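Local coordinates for protein catalase (Exiguobacterium oxidotolerans, PDB 2J2M) that probably breaks hydrogen peroxide down to water and oxygen at a buried haem, as a tetrameric catalase, at residues M176-F181 with C461-A466; A438-L443 with G471-E476. All blocks are in the same frame, centred on the assembly; numbering follows the deposited sequence.

Contact 1: M176-F181 with C461-A466; sequences MLMHIF and CNFYRA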
loop_
_atom_site.group_PDB
_atom_site.type_symbol
_atom_site.label_atom_id
_atom_site.label_comp_id
_atom_site.label_asym_id
_atom_site.label_seq_id
_atom_site.Cartn_x
_atom_site.Cartn_y
_atom_site.Cartn_z
ATOM N N MET A 176 -25.117 22.644 -17.247
ATOM C CA MET A 176 -25.213 21.333 -16.606
ATOM C C MET A 176 -26.377 21.285 -15.600
ATOM O O MET A 176 -27.184 20.321 -15.553
ATOM C CB MET A 176 -23.880 20.998 -15.920
ATOM C CG MET A 176 -23.767 19.573 -15.325
ATOM S SD MET A 176 -24.318 18.242 -16.423
ATOM C CE MET A 176 -23.368 16.912 -15.654
ATOM N N LEU A 177 -26.486 22.347 -14.809
ATOM C CA LEU A 177 -27.610 22.483 -13.905
ATOM C C LEU A 177 -28.929 22.327 -14.652
ATOM O O LEU A 177 -29.809 21.641 -14.154
ATOM C CB LEU A 177 -27.517 23.802 -13.137
ATOM C CG LEU A 177 -26.852 23.852 -11.735
ATOM C CD1 LEU A 177 -25.899 22.704 -11.368
ATOM C CD2 LEU A 177 -26.150 25.165 -11.542
ATOM N N MET A 178 -29.057 22.924 -15.849
ATOM C CA MET A 178 -30.265 22.770 -16.679
ATOM C C MET A 178 -30.608 21.321 -16.992
ATOM O O MET A 178 -31.784 20.987 -17.072
ATOM C CB MET A 178 -30.158 23.523 -18.004
ATOM C CG MET A 178 -30.166 25.019 -17.892
ATOM S SD MET A 178 -31.760 25.759 -17.427
ATOM C CE MET A 178 -31.236 27.466 -17.613
ATOM N N HIS A 179 -29.595 20.471 -17.172
ATOM C CA HIS A 179 -29.799 19.049 -17.504
ATOM C C HIS A 179 -30.077 18.153 -16.287
ATOM O O HIS A 179 -30.950 17.287 -16.304
ATOM C CB HIS A 179 -28.559 18.507 -18.220
ATOM C CG HIS A 179 -28.312 19.121 -19.564
ATOM N ND1 HIS A 179 -27.679 20.334 -19.722
ATOM C CD2 HIS A 179 -28.627 18.694 -20.813
ATOM C CE1 HIS A 179 -27.595 20.622 -21.008
ATOM N NE2 HIS A 179 -28.144 19.634 -21.692
ATOM N N ILE A 180 -29.311 18.392 -15.235
ATOM C CA ILE A 180 -29.234 17.526 -14.083
ATOM C C ILE A 180 -30.504 17.644 -13.235
ATOM O O ILE A 180 -30.929 16.681 -12.577
ATOM C CB ILE A 180 -27.893 17.841 -13.292
ATOM C CG1 ILE A 180 -27.096 16.565 -12.998
ATOM C CG2 ILE A 180 -28.111 18.726 -12.078
ATOM C CD1 ILE A 180 -27.334 15.955 -11.664
ATOM N N PHE A 181 -31.120 18.829 -13.261
ATOM C CA PHE A 181 -32.355 19.047 -12.509
ATOM C C PHE A 181 -33.634 18.846 -13.312
ATOM O O PHE A 181 -34.722 19.104 -12.795
ATOM C CB PHE A 181 -32.332 20.393 -11.786
ATOM C CG PHE A 181 -31.405 20.420 -10.600
ATOM C CD1 PHE A 181 -30.162 21.037 -10.693
ATOM C CD2 PHE A 181 -31.776 19.827 -9.393
ATOM C CE1 PHE A 181 -29.301 21.069 -9.608
ATOM C CE2 PHE A 181 -30.913 19.850 -8.283
ATOM C CZ PHE A 181 -29.676 20.470 -8.392
ATOM N N CYS A 461 -30.301 34.518 -10.398
ATOM C CA CYS A 461 -29.671 35.412 -11.376
ATOM C C CYS A 461 -28.978 34.666 -12.515
ATOM O O CYS A 461 -29.164 35.029 -13.677
ATOM C CB CYS A 461 -28.727 36.419 -10.706
ATOM S SG CYS A 461 -29.648 37.688 -9.762
ATOM N N ASN A 462 -28.200 33.633 -12.190
ATOM C CA ASN A 462 -27.552 32.810 -13.214
ATOM C C ASN A 462 -28.590 32.192 -14.163
ATOM O O ASN A 462 -28.459 32.300 -15.374
ATOM C CB ASN A 462 -26.652 31.727 -12.588
ATOM C CG ASN A 462 -25.407 32.304 -11.918
ATOM O OD1 ASN A 462 -25.069 33.466 -12.109
ATOM N ND2 ASN A 462 -24.727 31.489 -11.129
ATOM N N PHE A 463 -29.624 31.568 -13.615
ATOM C CA PHE A 463 -30.718 31.062 -14.436
ATOM C C PHE A 463 -31.462 32.157 -15.240
ATOM O O PHE A 463 -31.819 31.948 -16.413
ATOM C CB PHE A 463 -31.684 30.232 -13.584
ATOM C CG PHE A 463 -31.128 28.882 -13.182
ATOM C CD1 PHE A 463 -30.887 28.580 -11.841
ATOM C CD2 PHE A 463 -30.810 27.927 -14.155
ATOM C CE1 PHE A 463 -30.346 27.327 -11.463
ATOM C CE2 PHE A 463 -30.274 26.663 -13.802
ATOM C CZ PHE A 463 -30.034 26.366 -12.451
ATOM N N TYR A 464 -31.671 33.323 -14.618
ATOM C CA TYR A 464 -32.352 34.446 -15.279
ATOM C C TYR A 464 -31.630 34.850 -16.571
ATOM O O TYR A 464 -32.256 34.983 -17.604
ATOM C CB TYR A 464 -32.498 35.662 -14.342
ATOM C CG TYR A 464 -33.310 36.794 -14.960
ATOM C CD1 TYR A 464 -34.685 36.885 -14.746
ATOM C CD2 TYR A 464 -32.706 37.751 -15.783
ATOM C CE1 TYR A 464 -35.433 37.903 -15.303
ATOM C CE2 TYR A 464 -33.442 38.770 -16.356
ATOM C CZ TYR A 464 -34.810 38.842 -16.108
ATOM O OH TYR A 464 -35.560 39.853 -16.669
ATOM N N ARG A 465 -30.309 35.013 -16.492
ATOM C CA ARG A 465 -29.459 35.357 -17.644
ATOM C C ARG A 465 -29.551 34.361 -18.793
ATOM O O ARG A 465 -29.334 34.714 -19.951
ATOM C CB ARG A 465 -28.008 35.435 -17.215
ATOM C CG ARG A 465 -27.702 36.572 -16.306
ATOM C CD ARG A 465 -26.235 36.522 -15.947
ATOM N NE ARG A 465 -25.944 37.313 -14.766
ATOM C CZ ARG A 465 -24.772 37.894 -14.536
ATOM N NH1 ARG A 465 -23.777 37.777 -15.421
ATOM N NH2 ARG A 465 -24.596 38.609 -13.424
ATOM N N ALA A 466 -29.828 33.107 -18.441
ATOM C CA ALA A 466 -30.001 32.042 -19.411
ATOM C C ALA A 466 -31.374 32.167 -20.053
ATOM O O ALA A 466 -31.509 32.166 -21.273
ATOM C CB ALA A 466 -29.826 30.686 -18.736
#
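Met-178 reaches across to Phe-463 with the last two atoms of its side chain. CB and CG carry the chain out from the helix to the side of helix 453-466, and the bend at the next bond (chi2 -71°) brings the sulfur beside the aromatic ring. SD sits 4.0 Å from both CD2 and CE2 of Phe-463, a Met-aromatic contact in which the sulfur lies 74° off the ring normal, 5.1 Å from the ring centroid. The terminal CE goes further, meeting the ring at its edge, near the ring plane, with 3.5 Å to CD2 of Phe-463. The same methyl then touches CB of Ala-466 at 3.7 Å, where a small residue lets the thioether tip come up to the helix wall. Helix 174-180, in the haem-bearing catalase region, thus crosses helix 453-466 of the C-terminal helical domain at 94°. With the axes 11.9 Å apart at closest approach, the long methionine and the broad phenylalanine span most of the distance. Phe-463 does so by pointing CZ at Leu-177, whose CB lies 3.7 Å away. A leucine in place of Phe-463 lacks the far ring atoms, and would probably leave Met-178 SD and CE without their aromatic partner and a gap beside Leu-177 CB. Further round, Leu-443, Leu-470 and Leu-474 touch the Phe-463 side chain, so an apolar ring suits this buried place, while Tyr-428 packs on Met-178. The side chain of Leu-177 is about 13 Å from a bound haem.

Contact 2: A438-L443 with G471-E476; sequences ALLNNL and GEKLSE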
loop_
_atom_site.group_PDB
_atom_site.type_symbol
_atom_site.label_atom_id
_atom_site.label_comp_id
_atom_site.label_asym_id
_atom_site.label_seq_id
_atom_site.Cartn_x
_atom_site.Cartn_y
_atom_site.Cartn_z
ATOM N N ALA A 438 -40.796 20.031 -14.639
ATOM C CA ALA A 438 -39.956 19.142 -13.822
ATOM C C ALA A 438 -38.715 19.876 -13.332
ATOM O O ALA A 438 -38.357 19.773 -12.156
ATOM C CB ALA A 438 -39.556 17.879 -14.598
ATOM N N LEU A 439 -38.073 20.620 -14.234
ATOM C CA LEU A 439 -36.853 21.364 -13.903
ATOM C C LEU A 439 -37.108 22.395 -12.810
ATOM O O LEU A 439 -36.314 22.520 -11.878
ATOM C CB LEU A 439 -36.259 22.032 -15.141
ATOM C CG LEU A 439 -35.078 22.992 -14.915
ATOM C CD1 LEU A 439 -33.797 22.229 -14.564
ATOM C CD2 LEU A 439 -34.842 23.913 -16.104
ATOM N N LEU A 440 -38.215 23.130 -12.937
ATOM C CA LEU A 440 -38.595 24.145 -11.954
ATOM C C LEU A 440 -38.864 23.518 -10.587
ATOM O O LEU A 440 -38.341 23.985 -9.590
ATOM C CB LEU A 440 -39.796 24.989 -12.447
ATOM C CG LEU A 440 -40.345 26.123 -11.557
ATOM C CD1 LEU A 440 -39.274 27.180 -11.201
ATOM C CD2 LEU A 440 -41.581 26.785 -12.200
ATOM N N ASN A 441 -39.639 22.443 -10.538
ATOM C CA ASN A 441 -39.931 21.796 -9.257
ATOM C C ASN A 441 -38.689 21.195 -8.575
ATOM O O ASN A 441 -38.556 21.285 -7.356
ATOM C CB ASN A 441 -41.124 20.810 -9.361
ATOM C CG ASN A 441 -42.482 21.545 -9.569
ATOM O OD1 ASN A 441 -43.252 21.748 -8.612
ATOM N ND2 ASN A 441 -42.747 21.993 -10.805
ATOM N N ASN A 442 -37.768 20.627 -9.356
ATOM C CA ASN A 442 -36.516 20.079 -8.801
ATOM C C ASN A 442 -35.545 21.159 -8.295
ATOM O O ASN A 442 -34.980 21.034 -7.213
ATOM C CB ASN A 442 -35.807 19.166 -9.822
ATOM C CG ASN A 442 -36.641 17.960 -10.221
ATOM O OD1 ASN A 442 -37.411 17.429 -9.426
ATOM N ND2 ASN A 442 -36.483 17.519 -11.470
ATOM N N LEU A 443 -35.372 22.218 -9.085
ATOM C CA LEU A 443 -34.575 23.387 -8.679
ATOM C C LEU A 443 -35.106 24.054 -7.416
ATOM O O LEU A 443 -34.344 24.386 -6.498
ATOM C CB LEU A 443 -34.497 24.434 -9.797
ATOM C CG LEU A 443 -33.537 24.136 -10.941
ATOM C CD1 LEU A 443 -33.701 25.207 -12.023
ATOM C CD2 LEU A 443 -32.096 24.075 -10.432
ATOM N N GLY A 471 -36.019 32.376 -14.746
ATOM C CA GLY A 471 -35.549 33.156 -13.613
ATOM C C GLY A 471 -36.693 33.819 -12.856
ATOM O O GLY A 471 -36.666 33.875 -11.630
ATOM N N GLU A 472 -37.696 34.309 -13.588
ATOM C CA GLU A 472 -38.896 34.884 -12.971
ATOM C C GLU A 472 -39.702 33.848 -12.169
ATOM O O GLU A 472 -40.145 34.122 -11.043
ATOM C CB GLU A 472 -39.796 35.531 -14.024
ATOM C CG GLU A 472 -39.269 36.825 -14.621
ATOM C CD GLU A 472 -40.055 37.241 -15.871
ATOM O OE1 GLU A 472 -39.783 38.349 -16.413
ATOM O OE2 GLU A 472 -40.944 36.449 -16.311
ATOM N N LYS A 473 -39.897 32.665 -12.749
ATOM C CA LYS A 473 -40.612 31.591 -12.057
ATOM C C LYS A 473 -39.909 31.156 -10.778
ATOM O O LYS A 473 -40.546 31.016 -9.743
ATOM C CB LYS A 473 -40.847 30.407 -12.988
ATOM C CG LYS A 473 -41.841 30.713 -14.084
ATOM C CD LYS A 473 -41.700 29.789 -15.268
ATOM C CE LYS A 473 -42.968 29.864 -16.136
ATOM N NZ LYS A 473 -42.973 28.880 -17.274
ATOM N N LEU A 474 -38.591 30.980 -10.853
ATOM C CA LEU A 474 -37.780 30.632 -9.688
ATOM C C LEU A 474 -37.881 31.710 -8.608
ATOM O O LEU A 474 -37.998 31.404 -7.430
ATOM C CB LEU A 474 -36.314 30.416 -10.096
ATOM C CG LEU A 474 -35.878 29.107 -10.772
ATOM C CD1 LEU A 474 -34.442 29.236 -11.269
ATOM C CD2 LEU A 474 -35.993 27.927 -9.824
ATOM N N SER A 475 -37.824 32.967 -9.036
ATOM C CA SER A 475 -37.970 34.138 -8.166
ATOM C C SER A 475 -39.298 34.131 -7.404
ATOM O O SER A 475 -39.328 34.402 -6.211
ATOM C CB SER A 475 -37.865 35.415 -9.008
ATOM O OG SER A 475 -38.205 36.555 -8.245
ATOM N N GLU A 476 -40.385 33.820 -8.109
ATOM C CA GLU A 476 -41.716 33.772 -7.517
ATOM C C GLU A 476 -41.837 32.625 -6.532
ATOM O O GLU A 476 -42.289 32.821 -5.399
ATOM C CB GLU A 476 -42.806 33.667 -8.594
ATOM C CG GLU A 476 -43.130 34.993 -9.304
ATOM C CD GLU A 476 -44.625 35.128 -9.635
ATOM O OE1 GLU A 476 -44.969 35.622 -10.747
ATOM O OE2 GLU A 476 -45.453 34.738 -8.768
#
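ND2 of Asn-442 is held by two oxygens, the carbonyl of Phe-181 and OD1 of Asp-183, which tie helix 433-447 to the chain just after helix 174-180. An asparagine suits this buried flank because one amide nitrogen can supply both acceptors with a hydrogen. Elsewhere on the same helix, Leu-440 and Leu-443 turn toward helix 468-477, and there the chemistry is wholly apolar. Leu-474 is the residue both of them meet. Its methyl CD2 lies 3.6 Å from CD1 of Leu-440 and, further along the helix, 3.8 Å from CB of Leu-443. Leu-440 and Leu-474 lie alongside one another, their side chains pointing opposite ways, and CD1 of Leu-440 also comes within 3.9 Å of CG of Leu-474. Leu-440 gets there because its CG stands anti to the backbone N (chi1 -180°), which carries both methyls out from the helix toward the partner. The second methyl, CD2, meets CB of Lys-473 at 3.8 Å, the two side chains crossing at about a right angle. Past CB the extended lysine chain carries its ammonium group off to the surface, which suits an exposed border, since the aliphatic root still covers the leucine. Leu-443 is deeper, and Phe-463 and Phe-181 touch its side chain as well. Near Leu-440 and Leu-474 the backbones come closest, with CA atoms 6.9 Å apart. Axes 10.5 Å apart and inclined at 40°, with leucines filling the space between, are what is expected of neighbouring helices in a small helical bundle, here the C-terminal helical domain of the catalase fold.

Overall arrangement
Contact 1 is buried throughout and joins the haem-bearing catalase region to the C-terminal helices, while contact 2 lies within those helices and runs out to the surface at its lysine border. Their centres are 10 Å apart. Neither has a hydrogen bond between its own segments; sulfur and aromatic ring serve the steep crossing of contact 1, leucine methyls the shallower one of contact 2. They share no helix, yet they meet: Met-178 O packs 3.4 Å from Leu-439 CD1, and Phe-463 of contact 1 also borders contact 2. Helix 453-466, which follows 433-447 and precedes 468-477 in the chain, ties the two contacts together.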